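Local coordinates for protein ubiquitin-like-specific protease 2 (Saccharomyces cerevisiae, PDB 5LNB) that cleaves SUMO from modified proteins as a thiol protease of the C48 family, the part described being its catalytic region, at residues His218-Ile223 against Lys266-Thr271; Ile115-Ser120 against Asp176-Phe181; Ile234-Asn239 against Lys250-Tyr255. All blocks are in the same frame, centred on the assembly; numbering follows the deposited sequence.

Interaction 1 (His218-Ile223 against Lys266-Thr271)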
loop_
_atom_site.group_PDB
_atom_site.type_symbol
_atom_site.label_atom_id
_atom_site.label_comp_id
_atom_site.label_asym_id
_atom_site.label_seq_id
_atom_site.Cartn_x
_atom_site.Cartn_y
_atom_site.Cartn_z
ATOM N N HIS A 218 5.183 8.833 2.572
ATOM C CA HIS A 218 6.250 7.854 2.402
ATOM C C HIS A 218 5.699 6.481 2.041
ATOM O O HIS A 218 6.289 5.779 1.216
ATOM C CB HIS A 218 7.101 7.777 3.661
ATOM C CG HIS A 218 7.987 8.965 3.841
ATOM N ND1 HIS A 218 9.238 9.047 3.271
ATOM C CD2 HIS A 218 7.793 10.128 4.506
ATOM C CE1 HIS A 218 9.783 10.206 3.587
ATOM N NE2 HIS A 218 8.925 10.881 4.332
ATOM N N VAL A 219 4.576 6.077 2.650
ATOM C CA VAL A 219 3.964 4.799 2.285
ATOM C C VAL A 219 3.661 4.771 0.791
ATOM O O VAL A 219 4.010 3.819 0.084
ATOM C CB VAL A 219 2.695 4.533 3.116
ATOM C CG1 VAL A 219 1.853 3.444 2.431
ATOM C CG2 VAL A 219 3.055 4.085 4.527
ATOM N N ILE A 220 2.999 5.820 0.292
ATOM C CA ILE A 220 2.656 5.897 -1.124
ATOM C C ILE A 220 3.908 5.748 -1.983
ATOM O O ILE A 220 3.939 4.955 -2.932
ATOM C CB ILE A 220 1.916 7.216 -1.415
ATOM C CG1 ILE A 220 0.534 7.214 -0.744
ATOM C CG2 ILE A 220 1.829 7.491 -2.939
ATOM C CD1 ILE A 220 -0.158 8.579 -0.728
ATOM N N LEU A 221 4.969 6.495 -1.655
ATOM C CA LEU A 221 6.138 6.485 -2.527
ATOM C C LEU A 221 6.976 5.227 -2.359
ATOM O O LEU A 221 7.629 4.798 -3.317
ATOM C CB LEU A 221 6.978 7.737 -2.301
ATOM C CG LEU A 221 6.460 8.849 -3.236
ATOM C CD1 LEU A 221 5.405 9.726 -2.576
ATOM C CD2 LEU A 221 7.574 9.667 -3.816
ATOM N N ASN A 222 6.956 4.610 -1.173
ATOM C CA ASN A 222 7.677 3.357 -0.994
ATOM C C ASN A 222 7.001 2.230 -1.764
ATOM O O ASN A 222 7.671 1.439 -2.442
ATOM C CB ASN A 222 7.786 3.022 0.497
ATOM C CG ASN A 222 8.745 3.954 1.236
ATOM O OD1 ASN A 222 9.629 4.568 0.627
ATOM N ND2 ASN A 222 8.568 4.067 2.543
ATOM N N ILE A 223 5.671 2.163 -1.694
ATOM C CA ILE A 223 4.933 1.193 -2.497
ATOM C C ILE A 223 5.144 1.468 -3.978
ATOM O O ILE A 223 5.391 0.551 -4.769
ATOM C CB ILE A 223 3.440 1.211 -2.116
ATOM C CG1 ILE A 223 3.258 0.588 -0.720
ATOM C CG2 ILE A 223 2.615 0.491 -3.180
ATOM C CD1 ILE A 223 1.864 0.663 -0.155
ATOM N N LYS A 266 3.692 17.776 -3.004
ATOM C CA LYS A 266 3.267 18.662 -4.079
ATOM C C LYS A 266 3.046 17.882 -5.368
ATOM O O LYS A 266 2.102 18.164 -6.119
ATOM C CB LYS A 266 4.294 19.777 -4.279
ATOM C CG LYS A 266 4.110 20.548 -5.568
ATOM C CD LYS A 266 5.088 21.696 -5.702
ATOM C CE LYS A 266 4.548 22.749 -6.683
ATOM N NZ LYS A 266 5.237 24.077 -6.560
ATOM N N ASN A 267 3.887 16.879 -5.631
ATOM C CA ASN A 267 3.747 16.138 -6.880
ATOM C C ASN A 267 2.486 15.282 -6.869
ATOM O O ASN A 267 1.817 15.139 -7.903
ATOM C CB ASN A 267 5.000 15.308 -7.141
ATOM C CG ASN A 267 6.186 16.176 -7.561
ATOM O OD1 ASN A 267 6.055 17.038 -8.430
ATOM N ND2 ASN A 267 7.338 15.970 -6.925
ATOM N N LEU A 268 2.122 14.736 -5.704
ATOM C CA LEU A 268 0.849 14.032 -5.591
ATOM C C LEU A 268 -0.325 14.972 -5.857
ATOM O O LEU A 268 -1.293 14.587 -6.520
ATOM C CB LEU A 268 0.726 13.378 -4.215
ATOM C CG LEU A 268 1.739 12.281 -3.846
ATOM C CD1 LEU A 268 1.559 11.910 -2.388
ATOM C CD2 LEU A 268 1.588 11.035 -4.741
ATOM N N ARG A 269 -0.252 16.217 -5.365
ATOM C CA ARG A 269 -1.312 17.186 -5.643
ATOM C C ARG A 269 -1.414 17.464 -7.132
ATOM O O ARG A 269 -2.510 17.484 -7.699
ATOM C CB ARG A 269 -1.074 18.499 -4.901
ATOM C CG ARG A 269 -1.310 18.467 -3.423
ATOM C CD ARG A 269 -1.630 19.877 -2.911
ATOM N NE ARG A 269 -0.857 20.934 -3.569
ATOM C CZ ARG A 269 0.332 21.371 -3.159
ATOM N NH1 ARG A 269 0.909 20.833 -2.098
ATOM N NH2 ARG A 269 0.947 22.347 -3.816
ATOM N N HIS A 270 -0.269 17.687 -7.782
ATOM C CA HIS A 270 -0.271 17.920 -9.221
ATOM C C HIS A 270 -0.877 16.741 -9.973
ATOM O O HIS A 270 -1.593 16.933 -10.961
ATOM C CB HIS A 270 1.149 18.202 -9.715
ATOM C CG HIS A 270 1.206 18.676 -11.137
ATOM N ND1 HIS A 270 1.745 17.920 -12.158
ATOM C CD2 HIS A 270 0.776 19.826 -11.711
ATOM C CE1 HIS A 270 1.653 18.587 -13.295
ATOM N NE2 HIS A 270 1.068 19.747 -13.051
ATOM N N THR A 271 -0.595 15.514 -9.533
ATOM C CA THR A 271 -1.161 14.352 -10.212
ATOM C C THR A 271 -2.680 14.332 -10.085
ATOM O O THR A 271 -3.397 14.189 -11.083
ATOM C CB THR A 271 -0.566 13.061 -9.652
ATOM O OG1 THR A 271 0.847 13.030 -9.899
ATOM C CG2 THR A 271 -1.230 11.851 -10.300
#

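Interaction 2 (Ile115-Ser120 against Asp176-Phe181). With ACT (acetate ion), chain B.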
loop_
_atom_site.group_PDB
_atom_site.type_symbol
_atom_site.label_atom_id
_atom_site.label_comp_id
_atom_site.label_asym_id
_atom_site.label_seq_id
_atom_site.Cartn_x
_atom_site.Cartn_y
_atom_site.Cartn_z
ATOM N N ILE A 115 -0.394 -4.546 2.287
ATOM C CA ILE A 115 -1.265 -4.163 3.396
ATOM C C ILE A 115 -0.792 -2.860 4.025
ATOM O O ILE A 115 0.146 -2.871 4.838
ATOM C CB ILE A 115 -1.342 -5.275 4.449
ATOM C CG1 ILE A 115 -1.806 -6.579 3.801
ATOM C CG2 ILE A 115 -2.269 -4.852 5.588
ATOM C CD1 ILE A 115 -1.820 -7.755 4.758
ATOM N N PRO A 116 -1.392 -1.720 3.678
ATOM C CA PRO A 116 -1.079 -0.480 4.402
ATOM C C PRO A 116 -1.721 -0.480 5.784
ATOM O O PRO A 116 -2.818 -1.010 5.980
ATOM C CB PRO A 116 -1.644 0.624 3.502
ATOM C CG PRO A 116 -2.583 -0.041 2.585
ATOM C CD PRO A 116 -2.169 -1.479 2.452
ATOM N N ILE A 117 -1.020 0.118 6.749
ATOM C CA ILE A 117 -1.371 0.019 8.161
ATOM C C ILE A 117 -1.496 1.421 8.739
ATOM O O ILE A 117 -0.549 2.215 8.678
ATOM C CB ILE A 117 -0.337 -0.813 8.943
ATOM C CG1 ILE A 117 -0.397 -2.268 8.459
ATOM C CG2 ILE A 117 -0.574 -0.704 10.445
ATOM C CD1 ILE A 117 0.637 -3.183 9.073
ATOM N N ASN A 118 -2.656 1.719 9.314
ATOM C CA ASN A 118 -2.967 3.034 9.862
ATOM C C ASN A 118 -3.305 2.849 11.332
ATOM O O ASN A 118 -4.384 2.348 11.661
ATOM C CB ASN A 118 -4.122 3.676 9.094
ATOM C CG ASN A 118 -4.691 4.898 9.794
ATOM O OD1 ASN A 118 -4.032 5.524 10.622
ATOM N ND2 ASN A 118 -5.926 5.247 9.456
ATOM N N ILE A 119 -2.384 3.231 12.214
ATOM C CA ILE A 119 -2.584 3.102 13.653
ATOM C C ILE A 119 -2.284 4.440 14.307
ATOM O O ILE A 119 -1.190 4.990 14.127
ATOM C CB ILE A 119 -1.699 2.004 14.268
ATOM C CG1 ILE A 119 -2.039 0.630 13.683
ATOM C CG2 ILE A 119 -1.876 1.988 15.781
ATOM C CD1 ILE A 119 -1.132 -0.485 14.213
ATOM N N SER A 120 -3.243 4.953 15.075
ATOM C CA SER A 120 -3.064 6.208 15.815
ATOM C C SER A 120 -2.324 7.246 14.977
ATOM O O SER A 120 -1.343 7.853 15.409
ATOM C CB SER A 120 -2.333 5.966 17.130
ATOM O OG SER A 120 -3.029 5.023 17.922
ATOM N N ASP A 176 2.171 -9.169 14.245
ATOM C CA ASP A 176 1.746 -10.472 14.738
ATOM C C ASP A 176 0.309 -10.803 14.350
ATOM O O ASP A 176 0.051 -11.961 13.995
ATOM C CB ASP A 176 1.940 -10.551 16.260
ATOM C CG ASP A 176 1.456 -11.873 16.847
ATOM O OD1 ASP A 176 0.297 -11.933 17.325
ATOM O OD2 ASP A 176 2.224 -12.865 16.798
ATOM N N PRO A 177 -0.650 -9.874 14.402
ATOM C CA PRO A 177 -1.999 -10.209 13.916
ATOM C C PRO A 177 -2.011 -10.651 12.467
ATOM O O PRO A 177 -2.882 -11.432 12.072
ATOM C CB PRO A 177 -2.775 -8.899 14.111
ATOM C CG PRO A 177 -2.056 -8.200 15.210
ATOM C CD PRO A 177 -0.604 -8.554 15.050
ATOM N N ILE A 178 -1.072 -10.176 11.651
ATOM C CA ILE A 178 -1.065 -10.599 10.258
ATOM C C ILE A 178 -0.541 -12.021 10.146
ATOM O O ILE A 178 -1.015 -12.803 9.314
ATOM C CB ILE A 178 -0.260 -9.617 9.388
ATOM C CG1 ILE A 178 -0.864 -8.212 9.484
ATOM C CG2 ILE A 178 -0.238 -10.099 7.936
ATOM C CD1 ILE A 178 -0.128 -7.164 8.681
ATOM N N LYS A 179 0.435 -12.385 10.981
ATOM C CA LYS A 179 0.866 -13.778 11.040
ATOM C C LYS A 179 -0.310 -14.697 11.354
ATOM O O LYS A 179 -0.510 -15.719 10.691
ATOM C CB LYS A 179 1.966 -13.951 12.080
ATOM C CG LYS A 179 3.218 -13.155 11.824
ATOM C CD LYS A 179 4.385 -13.759 12.585
ATOM C CE LYS A 179 5.650 -12.926 12.440
ATOM N NZ LYS A 179 6.763 -13.515 13.280
ATOM N N GLU A 180 -1.102 -14.349 12.372
ATOM C CA GLU A 180 -2.210 -15.216 12.759
ATOM C C GLU A 180 -3.282 -15.255 11.679
ATOM O O GLU A 180 -3.876 -16.309 11.416
ATOM C CB GLU A 180 -2.792 -14.755 14.097
ATOM C CG GLU A 180 -1.787 -14.825 15.263
ATOM C CD GLU A 180 -1.407 -16.261 15.670
ATOM O OE1 GLU A 180 -2.217 -17.198 15.468
ATOM O OE2 GLU A 180 -0.290 -16.451 16.203
ATOM N N PHE A 181 -3.531 -14.114 11.031
ATOM C CA PHE A 181 -4.441 -14.081 9.893
ATOM C C PHE A 181 -4.020 -15.085 8.828
ATOM O O PHE A 181 -4.844 -15.852 8.318
ATOM C CB PHE A 181 -4.487 -12.673 9.300
ATOM C CG PHE A 181 -5.121 -12.625 7.947
ATOM C CD1 PHE A 181 -6.505 -12.664 7.817
ATOM C CD2 PHE A 181 -4.339 -12.588 6.802
ATOM C CE1 PHE A 181 -7.097 -12.633 6.572
ATOM C CE2 PHE A 181 -4.924 -12.557 5.550
ATOM C CZ PHE A 181 -6.311 -12.583 5.430
HETATM C C ACT B . -7.083 7.179 12.164
HETATM O O ACT B . -5.947 7.065 12.702
HETATM O OXT ACT B . -7.351 6.421 11.204
HETATM C CH3 ACT B . -8.105 8.171 12.636
#

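Interaction 3 (Ile234-Asn239 against Lys250-Tyr255)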
loop_
_atom_site.group_PDB
_atom_site.type_symbol
_atom_site.label_atom_id
_atom_site.label_comp_id
_atom_site.label_asym_id
_atom_site.label_seq_id
_atom_site.Cartn_x
_atom_site.Cartn_y
_atom_site.Cartn_z
ATOM N N ILE A 234 13.171 -6.097 -3.644
ATOM C CA ILE A 234 13.338 -7.177 -2.680
ATOM C C ILE A 234 14.820 -7.464 -2.456
ATOM O O ILE A 234 15.260 -7.677 -1.321
ATOM C CB ILE A 234 12.571 -8.425 -3.145
ATOM C CG1 ILE A 234 11.053 -8.182 -3.070
ATOM C CG2 ILE A 234 12.972 -9.633 -2.318
ATOM C CD1 ILE A 234 10.214 -9.303 -3.720
ATOM N N ASP A 235 15.615 -7.439 -3.528
ATOM C CA ASP A 235 17.042 -7.712 -3.393
ATOM C C ASP A 235 17.746 -6.607 -2.612
ATOM O O ASP A 235 18.622 -6.887 -1.787
ATOM C CB ASP A 235 17.674 -7.906 -4.772
ATOM C CG ASP A 235 17.469 -9.314 -5.312
ATOM O OD1 ASP A 235 17.457 -10.259 -4.495
ATOM O OD2 ASP A 235 17.308 -9.482 -6.546
ATOM N N VAL A 236 17.369 -5.348 -2.845
ATOM C CA VAL A 236 17.958 -4.243 -2.091
ATOM C C VAL A 236 17.731 -4.440 -0.598
ATOM O O VAL A 236 18.664 -4.356 0.207
ATOM C CB VAL A 236 17.391 -2.895 -2.573
ATOM C CG1 VAL A 236 17.897 -1.755 -1.678
ATOM C CG2 VAL A 236 17.794 -2.649 -4.015
ATOM N N TRP A 237 16.479 -4.681 -0.206
ATOM C CA TRP A 237 16.172 -4.941 1.196
ATOM C C TRP A 237 16.906 -6.173 1.712
ATOM O O TRP A 237 17.470 -6.146 2.810
ATOM C CB TRP A 237 14.666 -5.118 1.377
ATOM C CG TRP A 237 13.906 -3.849 1.284
ATOM C CD1 TRP A 237 14.384 -2.582 1.515
ATOM C CD2 TRP A 237 12.523 -3.700 0.943
ATOM N NE1 TRP A 237 13.380 -1.664 1.335
ATOM C CE2 TRP A 237 12.231 -2.323 0.981
ATOM C CE3 TRP A 237 11.501 -4.602 0.612
ATOM C CZ2 TRP A 237 10.961 -1.826 0.705
ATOM C CZ3 TRP A 237 10.248 -4.110 0.338
ATOM C CH2 TRP A 237 9.985 -2.732 0.386
ATOM N N LYS A 238 16.904 -7.264 0.936
ATOM C CA LYS A 238 17.514 -8.510 1.394
ATOM C C LYS A 238 18.963 -8.308 1.802
ATOM O O LYS A 238 19.427 -8.898 2.782
ATOM C CB LYS A 238 17.433 -9.580 0.306
ATOM C CG LYS A 238 16.677 -10.823 0.730
ATOM C CD LYS A 238 16.185 -11.631 -0.479
ATOM C CE LYS A 238 14.839 -12.319 -0.192
ATOM N NZ LYS A 238 14.361 -13.136 -1.347
ATOM N N ASN A 239 19.705 -7.499 1.051
ATOM C CA ASN A 239 21.123 -7.326 1.305
ATOM C C ASN A 239 21.414 -6.070 2.118
ATOM O O ASN A 239 22.536 -5.563 2.084
ATOM C CB ASN A 239 21.895 -7.326 -0.016
ATOM C CG ASN A 239 21.856 -8.678 -0.701
ATOM O OD1 ASN A 239 21.246 -8.844 -1.757
ATOM N ND2 ASN A 239 22.489 -9.657 -0.088
ATOM N N LYS A 250 23.157 5.405 2.566
ATOM C CA LYS A 250 23.341 6.036 1.260
ATOM C C LYS A 250 22.652 5.236 0.158
ATOM O O LYS A 250 21.962 5.800 -0.700
ATOM C CB LYS A 250 24.828 6.185 0.944
ATOM C CG LYS A 250 25.511 7.384 1.576
ATOM C CD LYS A 250 26.930 7.505 1.036
ATOM C CE LYS A 250 26.954 7.227 -0.470
ATOM N NZ LYS A 250 28.316 7.306 -1.071
ATOM N N MET A 251 22.855 3.917 0.152
ATOM C CA MET A 251 22.263 3.067 -0.875
ATOM C C MET A 251 20.739 3.136 -0.829
ATOM O O MET A 251 20.087 3.324 -1.862
ATOM C CB MET A 251 22.762 1.627 -0.703
ATOM C CG MET A 251 21.967 0.551 -1.463
ATOM S SD MET A 251 22.729 -1.100 -1.332
ATOM C CE MET A 251 22.726 -1.356 0.444
ATOM N N ILE A 252 20.154 3.007 0.367
ATOM C CA ILE A 252 18.700 3.057 0.502
ATOM C C ILE A 252 18.166 4.437 0.130
ATOM O O ILE A 252 17.118 4.562 -0.513
ATOM C CB ILE A 252 18.283 2.657 1.930
ATOM C CG1 ILE A 252 18.485 1.157 2.145
ATOM C CG2 ILE A 252 16.836 3.073 2.211
ATOM C CD1 ILE A 252 17.733 0.296 1.157
ATOM N N ASN A 253 18.870 5.495 0.529
ATOM C CA ASN A 253 18.383 6.836 0.227
ATOM C C ASN A 253 18.381 7.100 -1.272
ATOM O O ASN A 253 17.465 7.747 -1.795
ATOM C CB ASN A 253 19.226 7.873 0.956
ATOM C CG ASN A 253 18.937 7.907 2.433
ATOM O OD1 ASN A 253 17.880 7.455 2.868
ATOM N ND2 ASN A 253 19.869 8.449 3.217
ATOM N N LYS A 254 19.398 6.605 -1.983
ATOM C CA LYS A 254 19.452 6.810 -3.425
ATOM C C LYS A 254 18.388 5.977 -4.131
ATOM O O LYS A 254 17.638 6.489 -4.970
ATOM C CB LYS A 254 20.847 6.467 -3.946
ATOM C CG LYS A 254 21.057 6.748 -5.425
ATOM C CD LYS A 254 22.538 6.668 -5.783
ATOM C CE LYS A 254 22.766 6.769 -7.288
ATOM N NZ LYS A 254 22.187 5.606 -8.026
ATOM N N TYR A 255 18.293 4.691 -3.778
ATOM C CA TYR A 255 17.353 3.799 -4.445
ATOM C C TYR A 255 15.927 4.328 -4.368
ATOM O O TYR A 255 15.186 4.261 -5.352
ATOM C CB TYR A 255 17.422 2.394 -3.840
ATOM C CG TYR A 255 16.644 1.380 -4.652
ATOM C CD1 TYR A 255 17.160 0.875 -5.836
ATOM C CD2 TYR A 255 15.379 0.947 -4.250
ATOM C CE1 TYR A 255 16.446 -0.039 -6.599
ATOM C CE2 TYR A 255 14.648 0.023 -5.012
ATOM C CZ TYR A 255 15.193 -0.461 -6.181
ATOM O OH TYR A 255 14.502 -1.373 -6.940
#

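Interaction 1 (His218-Ile223 against Lys266-Thr271)
Ile220 and Leu268 reach toward each other tip to tip across two helices, 215-228 and 264-285, and form the close part of this contact. Two methyl pairs meet. Ile220 CG2 lies 4.0 Å from Leu268 CD2, and Ile220 CD1 lies 4.1 Å from Leu268 CD1, so both branches of the leucine fork are used. Ile220 holds CG1 anti to its carbonyl carbon (chi1 -68°) and extends the chain beyond it (chi2 168°), which carries CD1 out to the second leucine methyl while CG2 serves the first. Long branched side chains suit this place because the backbones stay well apart, with 9.5 Å between Ile220 CA and Leu268 CA. Helix 51-67 lies against both helices: its Tyr61 touches Ile220 and Leu268 alike, and its Phe57 adds to the hydrophobic surroundings of Ile220.

On the looser side stands Leu221, which is partly exposed and comes only to 4.4 Å between its CD1 and Leu268 CD1. Lys266, Asn267 and His270 of helix 264-285 are exposed to solvent, where their polar ends suit the surroundings. Arg269 leaves that helix in another direction, where Arg269 NH1 is hydrogen-bonded to Leu43 O and the guanidinium makes a cation-pi contact with Phe44.

The two segments meet here through apolar side chains, burying a modest 108 Å² in all. Helix 215-228 is the central helix of the papain-like fold of Ulp proteases, the one that in this family begins with the catalytic cysteine.

Interaction 2 (Ile115-Ser120 against Asp176-Phe181)
Ile178 of helix 172-190 points its forked side chain at Ile115 and Ile117 of strand 112-119, an alpha/beta packing of a helix on the central mixed sheet of the Ulp-type cysteine protease fold. The two strand residues are two positions apart, so their side chains emerge on the same face of the sheet, and the helix residue meets both. Beta-branched isoleucine fits the strand well, and its length lets it reach a helix whose nearest CA, that of Ile178, is 9.4 Å from Ile115 CA.

Ile128 of the adjoining strand and Tyr84 of helix 82-87 also touch Ile178 and add to the buried cluster. Pro177, which has no N-H to give, sits where the helix is kinked. On the outer side of the same helix, Asp176 and Glu180 form salt bridges with Lys196.

Between the two isoleucines Pro116 turns the other way, as does Asn118 one step further along the strand. Asn118 carries its amide to an acetate ion, probably from the crystallisation liquor; the modelled hydrogen bond from Asn118 ND2 to acetate OXT is so short, 2.5 Å, that its length is doubtful at 2.30 Å resolution. Asn118 ND2 also makes a weak hydrogen bond to Asp51 OD1.

Back at the helix, the branches of Ile178 divide the work. Its CG1 is anti to the carbonyl carbon (chi1 -59°) and the chain runs straight beyond (chi2 179°), spanning the gap at full length, and Ile117 does the same from its side. Ile178 CG2 approaches Ile115 CD1 at 4.3 Å, whereas Ile178 CD1 meets Ile117 CD1 tip to tip at 4.1 Å.

Interaction 3 (Ile234-Asn239 against Lys250-Tyr255)
Val236 is the bump of this contact, pushing its two methyls between Ile252 and Tyr255 on the opposing helix. Helices 230-238 and 245-255 form an antiparallel helical hairpin, their segment axes running at 161° to each other and passing no closer than 11.2 Å. The helices are thus widely spaced, yet at their nearest CA pair, Val236 and Ile252, whose CA atoms are 7.8 Å apart, a compact valine is enough, because the longer Ile252 and Tyr255 supply the reach from the other side.

The hollow that receives it has two unlike walls, supplied by residues three apart and therefore neighbours on one helix face. One wall is the flat ring of Tyr255. Val236 CG2 sits over the middle of that ring, a CH-pi contact of 3.9 Å from the methyl to the ring centroid and only 9° off the ring normal. The other wall is Ile252, whose CD1 is pressed against Val236 CG1 at 3.5 Å, a tight fit for two methyls. Although the CB of Ile252 does not aim at the valine, a bend at the second torsion (chi2 -57°) swings CD1 inward. Ile252 CD1 also approaches the indole of Trp237 obliquely, 4.4 Å from Trp237 CD1.

The large flat indole suits its buried place, where the rings of Phe164 and Phe256 meet it. A tyrosine serves at the hairpin's partly exposed margin because its face takes the valine while its hydroxyl meets polar groups of the first helix: Tyr255 OH is hydrogen-bonded to both Glu232 OE1 and Thr233 OG1.

Overall arrangement
Interactions 1 and 3 pair helices, whereas interaction 2 packs a helix on the sheet; none touches another. Interactions 1 and 2 have centres 22 Å apart, on opposite sides of the chain's centre, with the central sheet between their helices. Their nearest atoms come to about 5 Å. Both segments of interaction 3 lie in sequence between 218-223 and 266-271, so it is nested within the loop that interaction 1 closes; their centres are 19 Å apart, and those of interactions 2 and 3 are 24 Å apart. Helix 215-228, which helix 230-238 follows, probably carries the nucleophilic cysteine at its start, as in related Ulp proteases. The acetate sits at Asn118, whose side chain leaves strand 112-119 on the face turned from helix 172-190.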